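Local structure of uncharacterized protein (Leishmania major, 2B4W) at residues C253-S267 / D278-R290. The protein is of unknown function but belongs to the DUF1861 family, in the beta-fructosidase clan, so a carbohydrate-related role is possible. Numbering follows the deposited sequence.
Sequences CEPKVPLLADCVFAS and DLYSGVGDSHEGR
C253 sits over one face of the H287 imidazole: its CB stands 3.6 Å from the ring centroid, 14° off the normal, a CH-pi contact. The sulfur follows over the same face, because chi1 of 50° tucks SG between the backbone N and the carbonyl carbon, and it ends 3.3 Å from V283 CG1. The ring itself is held by S286: H287 ND1 donates to S286 OG in the ring plane, and the same hydroxyl donates to E254 O at 2.7 Å. One serine oxygen thus ties the imidazole to the loop 253-257 and fixes the ring's rotation. S286 and H287 both face V283 in a classic beta bulge, which closes the 278-283/287-290 hairpin.

Two backbone bonds hold G284 in the turn of that hairpin: K256 N to its O, and its N to C263 O. Beyond it, the aliphatic part of K256 runs past D285 O, and a water joins NZ to that carbonyl; NZ also forms a salt bridge with E50 and a hydrogen bond with K51 O. L260 CD1 rests 3.7 Å from D285 OD2.

Strand 264-267 then pairs antiparallel with 278-283. F265 N and S281 OG reach G282 O from opposite faces of its plane, and S281 OG also meets N226. At the far end S267 OG donates to the syn lone pair of E288 OE2 at 2.6 Å; the backbone N of C33 meets E288 OE1 and its carbonyl meets S267 OG. Two buried serine hydroxyls, S267 to E288 and S286 between H287 and E254, therefore tie strand 287-290 and its turn to segment 253-267 across the central strand 278-283 of an antiparallel meander, consistent with one blade of a beta-propeller.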
loop_
_atom_site.group_PDB
_atom_site.type_symbol
_atom_site.label_atom_id
_atom_site.label_comp_id
_atom_site.label_asym_id
_atom_site.label_seq_id
_atom_site.Cartn_x
_atom_site.Cartn_y
_atom_site.Cartn_z
ATOM N N CYS A 253 -17.411 4.934 -9.884
ATOM C CA CYS A 253 -16.661 4.433 -11.019
ATOM C C CYS A 253 -16.925 2.932 -11.162
ATOM O O CYS A 253 -17.226 2.252 -10.184
ATOM C CB CYS A 253 -15.166 4.707 -10.882
ATOM S SG CYS A 253 -14.445 4.215 -9.297
ATOM N N GLU A 254 -16.807 2.430 -12.389
ATOM C CA GLU A 254 -16.997 1.002 -12.647
ATOM C C GLU A 254 -15.846 0.124 -12.198
ATOM O O GLU A 254 -14.671 0.304 -12.551
ATOM C CB GLU A 254 -17.229 0.800 -14.156
ATOM C CG GLU A 254 -18.338 1.705 -14.676
ATOM C CD GLU A 254 -19.679 1.362 -14.049
ATOM O OE1 GLU A 254 -20.068 0.183 -14.181
ATOM O OE2 GLU A 254 -20.321 2.247 -13.442
ATOM N N PRO A 255 -16.121 -0.906 -11.405
ATOM C CA PRO A 255 -14.998 -1.779 -11.032
ATOM C C PRO A 255 -14.504 -2.559 -12.251
ATOM O O PRO A 255 -15.044 -2.457 -13.355
ATOM C CB PRO A 255 -15.595 -2.713 -9.983
ATOM C CG PRO A 255 -17.067 -2.683 -10.229
ATOM C CD PRO A 255 -17.385 -1.345 -10.819
ATOM N N LYS A 256 -13.451 -3.335 -12.020
ATOM C CA LYS A 256 -12.921 -4.180 -13.081
ATOM C C LYS A 256 -14.041 -5.153 -13.476
ATOM O O LYS A 256 -14.346 -5.358 -14.643
ATOM C CB LYS A 256 -11.681 -4.958 -12.655
ATOM C CG LYS A 256 -10.882 -5.531 -13.819
ATOM C CD LYS A 256 -9.558 -6.100 -13.353
ATOM C CE LYS A 256 -8.676 -6.533 -14.513
ATOM N NZ LYS A 256 -8.113 -5.419 -15.295
ATOM N N VAL A 257 -14.628 -5.733 -12.441
ATOM C CA VAL A 257 -15.785 -6.604 -12.555
ATOM C C VAL A 257 -16.754 -6.308 -11.418
ATOM O O VAL A 257 -16.339 -5.846 -10.359
ATOM C CB VAL A 257 -15.387 -8.083 -12.522
ATOM C CG1 VAL A 257 -14.544 -8.395 -13.752
ATOM C CG2 VAL A 257 -14.656 -8.400 -11.232
ATOM N N PRO A 258 -18.022 -6.576 -11.693
ATOM C CA PRO A 258 -19.114 -6.330 -10.753
ATOM C C PRO A 258 -18.819 -6.873 -9.360
ATOM O O PRO A 258 -19.225 -6.343 -8.327
ATOM C CB PRO A 258 -20.288 -7.103 -11.359
ATOM C CG PRO A 258 -19.774 -7.817 -12.557
ATOM C CD PRO A 258 -18.505 -7.129 -12.972
ATOM N N LEU A 259 -18.099 -7.979 -9.325
ATOM C CA LEU A 259 -17.763 -8.639 -8.074
ATOM C C LEU A 259 -16.965 -7.751 -7.126
ATOM O O LEU A 259 -16.905 -7.993 -5.915
ATOM C CB LEU A 259 -16.971 -9.890 -8.439
ATOM C CG LEU A 259 -16.520 -10.844 -7.362
ATOM C CD1 LEU A 259 -16.462 -12.255 -7.951
ATOM C CD2 LEU A 259 -15.166 -10.485 -6.768
ATOM N N LEU A 260 -16.323 -6.733 -7.688
ATOM C CA LEU A 260 -15.423 -5.894 -6.901
ATOM C C LEU A 260 -16.034 -4.511 -6.733
ATOM O O LEU A 260 -15.298 -3.533 -6.638
ATOM C CB LEU A 260 -14.067 -5.826 -7.590
ATOM C CG LEU A 260 -13.259 -7.129 -7.550
ATOM C CD1 LEU A 260 -12.034 -7.012 -8.439
ATOM C CD2 LEU A 260 -12.874 -7.482 -6.122
ATOM N N ALA A 261 -17.367 -4.487 -6.700
ATOM C CA ALA A 261 -18.125 -3.255 -6.556
ATOM C C ALA A 261 -18.060 -2.705 -5.135
ATOM O O ALA A 261 -18.446 -1.566 -4.875
ATOM C CB ALA A 261 -19.578 -3.464 -6.979
ATOM N N ASP A 262 -17.555 -3.515 -4.214
ATOM C CA ASP A 262 -17.332 -3.053 -2.859
ATOM C C ASP A 262 -15.890 -3.274 -2.403
ATOM O O ASP A 262 -15.688 -3.606 -1.232
ATOM C CB ASP A 262 -18.298 -3.759 -1.897
ATOM C CG ASP A 262 -18.511 -2.921 -0.645
ATOM O OD1 ASP A 262 -17.951 -1.800 -0.564
ATOM O OD2 ASP A 262 -19.226 -3.405 0.256
ATOM N N CYS A 263 -14.956 -3.091 -3.322
ATOM C CA CYS A 263 -13.530 -3.265 -3.137
ATOM C C CYS A 263 -12.682 -1.998 -3.205
ATOM O O CYS A 263 -12.723 -1.320 -4.223
ATOM C CB CYS A 263 -12.991 -4.213 -4.226
ATOM S SG CYS A 263 -11.189 -4.451 -4.217
ATOM N N VAL A 264 -11.893 -1.671 -2.175
ATOM C CA VAL A 264 -10.835 -0.675 -2.272
ATOM C C VAL A 264 -9.550 -1.234 -1.646
ATOM O O VAL A 264 -9.593 -1.877 -0.612
ATOM C CB VAL A 264 -11.103 0.672 -1.587
ATOM C CG1 VAL A 264 -12.064 1.524 -2.405
ATOM C CG2 VAL A 264 -11.597 0.414 -0.174
ATOM N N PHE A 265 -8.422 -0.980 -2.290
ATOM C CA PHE A 265 -7.173 -1.612 -1.849
ATOM C C PHE A 265 -6.143 -0.530 -1.583
ATOM O O PHE A 265 -5.689 0.079 -2.561
ATOM C CB PHE A 265 -6.785 -2.551 -2.985
ATOM C CG PHE A 265 -5.485 -3.305 -2.842
ATOM C CD1 PHE A 265 -4.290 -2.708 -3.225
ATOM C CD2 PHE A 265 -5.468 -4.595 -2.342
ATOM C CE1 PHE A 265 -3.104 -3.397 -3.102
ATOM C CE2 PHE A 265 -4.270 -5.290 -2.217
ATOM C CZ PHE A 265 -3.081 -4.695 -2.596
ATOM N N ALA A 266 -5.860 -0.327 -0.314
ATOM C CA ALA A 266 -5.078 0.774 0.217
ATOM C C ALA A 266 -3.728 0.954 -0.451
ATOM O O ALA A 266 -2.989 0.002 -0.720
ATOM C CB ALA A 266 -4.865 0.584 1.729
ATOM N N SER A 267 -3.393 2.204 -0.732
ATOM C CA SER A 267 -2.071 2.540 -1.265
ATOM C C SER A 267 -1.172 3.090 -0.156
ATOM O O SER A 267 -0.096 2.573 0.111
ATOM C CB SER A 267 -2.191 3.537 -2.411
ATOM O OG SER A 267 -3.006 3.013 -3.443
ATOM N N ASP A 278 -4.240 12.574 3.560
ATOM C CA ASP A 278 -4.802 12.081 2.310
ATOM C C ASP A 278 -4.514 10.576 2.212
ATOM O O ASP A 278 -3.366 10.136 2.221
ATOM C CB ASP A 278 -4.248 12.767 1.072
ATOM C CG ASP A 278 -4.639 14.212 0.907
ATOM O OD1 ASP A 278 -5.829 14.530 1.136
ATOM O OD2 ASP A 278 -3.756 15.010 0.512
ATOM N N LEU A 279 -5.587 9.819 2.117
ATOM C CA LEU A 279 -5.597 8.413 1.802
ATOM C C LEU A 279 -5.754 8.175 0.299
ATOM O O LEU A 279 -6.749 8.575 -0.304
ATOM C CB LEU A 279 -6.758 7.765 2.552
ATOM C CG LEU A 279 -6.938 6.262 2.376
ATOM C CD1 LEU A 279 -5.676 5.523 2.809
ATOM C CD2 LEU A 279 -8.138 5.799 3.186
ATOM N N TYR A 280 -4.768 7.514 -0.266
ATOM C CA TYR A 280 -4.705 7.013 -1.630
ATOM C C TYR A 280 -5.035 5.531 -1.634
ATOM O O TYR A 280 -4.566 4.743 -0.802
ATOM C CB TYR A 280 -3.322 7.278 -2.216
ATOM C CG TYR A 280 -3.020 8.750 -2.400
ATOM C CD1 TYR A 280 -2.621 9.581 -1.366
ATOM C CD2 TYR A 280 -3.154 9.304 -3.666
ATOM C CE1 TYR A 280 -2.356 10.928 -1.582
ATOM C CE2 TYR A 280 -2.893 10.632 -3.884
ATOM C CZ TYR A 280 -2.492 11.447 -2.845
ATOM O OH TYR A 280 -2.253 12.768 -3.137
ATOM N N SER A 281 -5.894 5.164 -2.593
ATOM C CA SER A 281 -6.346 3.791 -2.662
ATOM C C SER A 281 -6.646 3.356 -4.091
ATOM O O SER A 281 -7.082 4.179 -4.891
ATOM C CB SER A 281 -7.638 3.612 -1.863
ATOM O OG SER A 281 -7.921 2.241 -1.613
ATOM N N GLY A 282 -6.409 2.063 -4.329
ATOM C CA GLY A 282 -6.965 1.461 -5.540
ATOM C C GLY A 282 -8.476 1.370 -5.314
ATOM O O GLY A 282 -8.904 1.121 -4.190
ATOM N N VAL A 283 -9.235 1.584 -6.372
ATOM C CA VAL A 283 -10.688 1.593 -6.347
ATOM C C VAL A 283 -11.262 0.609 -7.367
ATOM O O VAL A 283 -10.994 0.749 -8.563
ATOM C CB VAL A 283 -11.181 3.025 -6.627
ATOM C CG1 VAL A 283 -12.696 3.037 -6.730
ATOM C CG2 VAL A 283 -10.689 3.991 -5.553
ATOM N N GLY A 284 -12.032 -0.387 -6.937
ATOM C CA GLY A 284 -12.660 -1.334 -7.860
ATOM C C GLY A 284 -11.736 -2.090 -8.778
ATOM O O GLY A 284 -12.206 -2.656 -9.777
ATOM N N ASP A 285 -10.439 -2.136 -8.498
ATOM C CA ASP A 285 -9.393 -2.708 -9.325
ATOM C C ASP A 285 -9.380 -2.056 -10.707
ATOM O O ASP A 285 -8.945 -2.662 -11.691
ATOM C CB ASP A 285 -9.477 -4.229 -9.481
ATOM C CG ASP A 285 -8.725 -4.969 -8.389
ATOM O OD1 ASP A 285 -8.417 -4.384 -7.325
ATOM O OD2 ASP A 285 -8.426 -6.167 -8.560
ATOM N N SER A 286 -9.845 -0.814 -10.773
ATOM C CA SER A 286 -9.836 -0.069 -12.030
ATOM C C SER A 286 -9.378 1.378 -11.977
ATOM O O SER A 286 -8.961 1.928 -13.017
ATOM C CB SER A 286 -11.284 -0.068 -12.571
ATOM O OG SER A 286 -12.163 0.653 -11.726
ATOM N N HIS A 287 -9.469 2.027 -10.815
ATOM C CA HIS A 287 -9.103 3.431 -10.659
ATOM C C HIS A 287 -8.247 3.614 -9.399
ATOM O O HIS A 287 -8.096 2.687 -8.607
ATOM C CB HIS A 287 -10.325 4.347 -10.555
ATOM C CG HIS A 287 -11.230 4.442 -11.747
ATOM N ND1 HIS A 287 -11.979 3.363 -12.183
ATOM C CD2 HIS A 287 -11.552 5.443 -12.594
ATOM C CE1 HIS A 287 -12.709 3.695 -13.242
ATOM N NE2 HIS A 287 -12.472 4.963 -13.520
ATOM N N GLU A 288 -7.703 4.809 -9.230
ATOM C CA GLU A 288 -6.985 5.212 -8.020
ATOM C C GLU A 288 -7.728 6.394 -7.405
ATOM O O GLU A 288 -8.004 7.357 -8.110
ATOM C CB GLU A 288 -5.524 5.534 -8.332
ATOM C CG GLU A 288 -4.570 5.730 -7.179
ATOM C CD GLU A 288 -4.307 4.568 -6.258
ATOM O OE1 GLU A 288 -4.499 3.394 -6.663
ATOM O OE2 GLU A 288 -3.873 4.802 -5.089
ATOM N N GLY A 289 -8.042 6.290 -6.113
ATOM C CA GLY A 289 -8.741 7.379 -5.474
ATOM C C GLY A 289 -7.930 8.011 -4.353
ATOM O O GLY A 289 -6.959 7.455 -3.830
ATOM N N ARG A 290 -8.353 9.214 -3.979
ATOM C CA ARG A 290 -7.872 9.927 -2.812
ATOM C C ARG A 290 -9.058 10.514 -2.035
ATOM O O ARG A 290 -9.885 11.220 -2.623
ATOM C CB ARG A 290 -6.905 11.042 -3.214
ATOM C CG ARG A 290 -6.550 11.983 -2.073
ATOM C CD ARG A 290 -5.726 13.156 -2.500
ATOM N NE ARG A 290 -6.415 14.217 -3.208
ATOM C CZ ARG A 290 -7.250 15.104 -2.673
ATOM N NH1 ARG A 290 -7.573 15.120 -1.395
ATOM N NH2 ARG A 290 -7.824 16.039 -3.431
HETATM O O HOH W 1 -8.414 -3.039 -14.576
#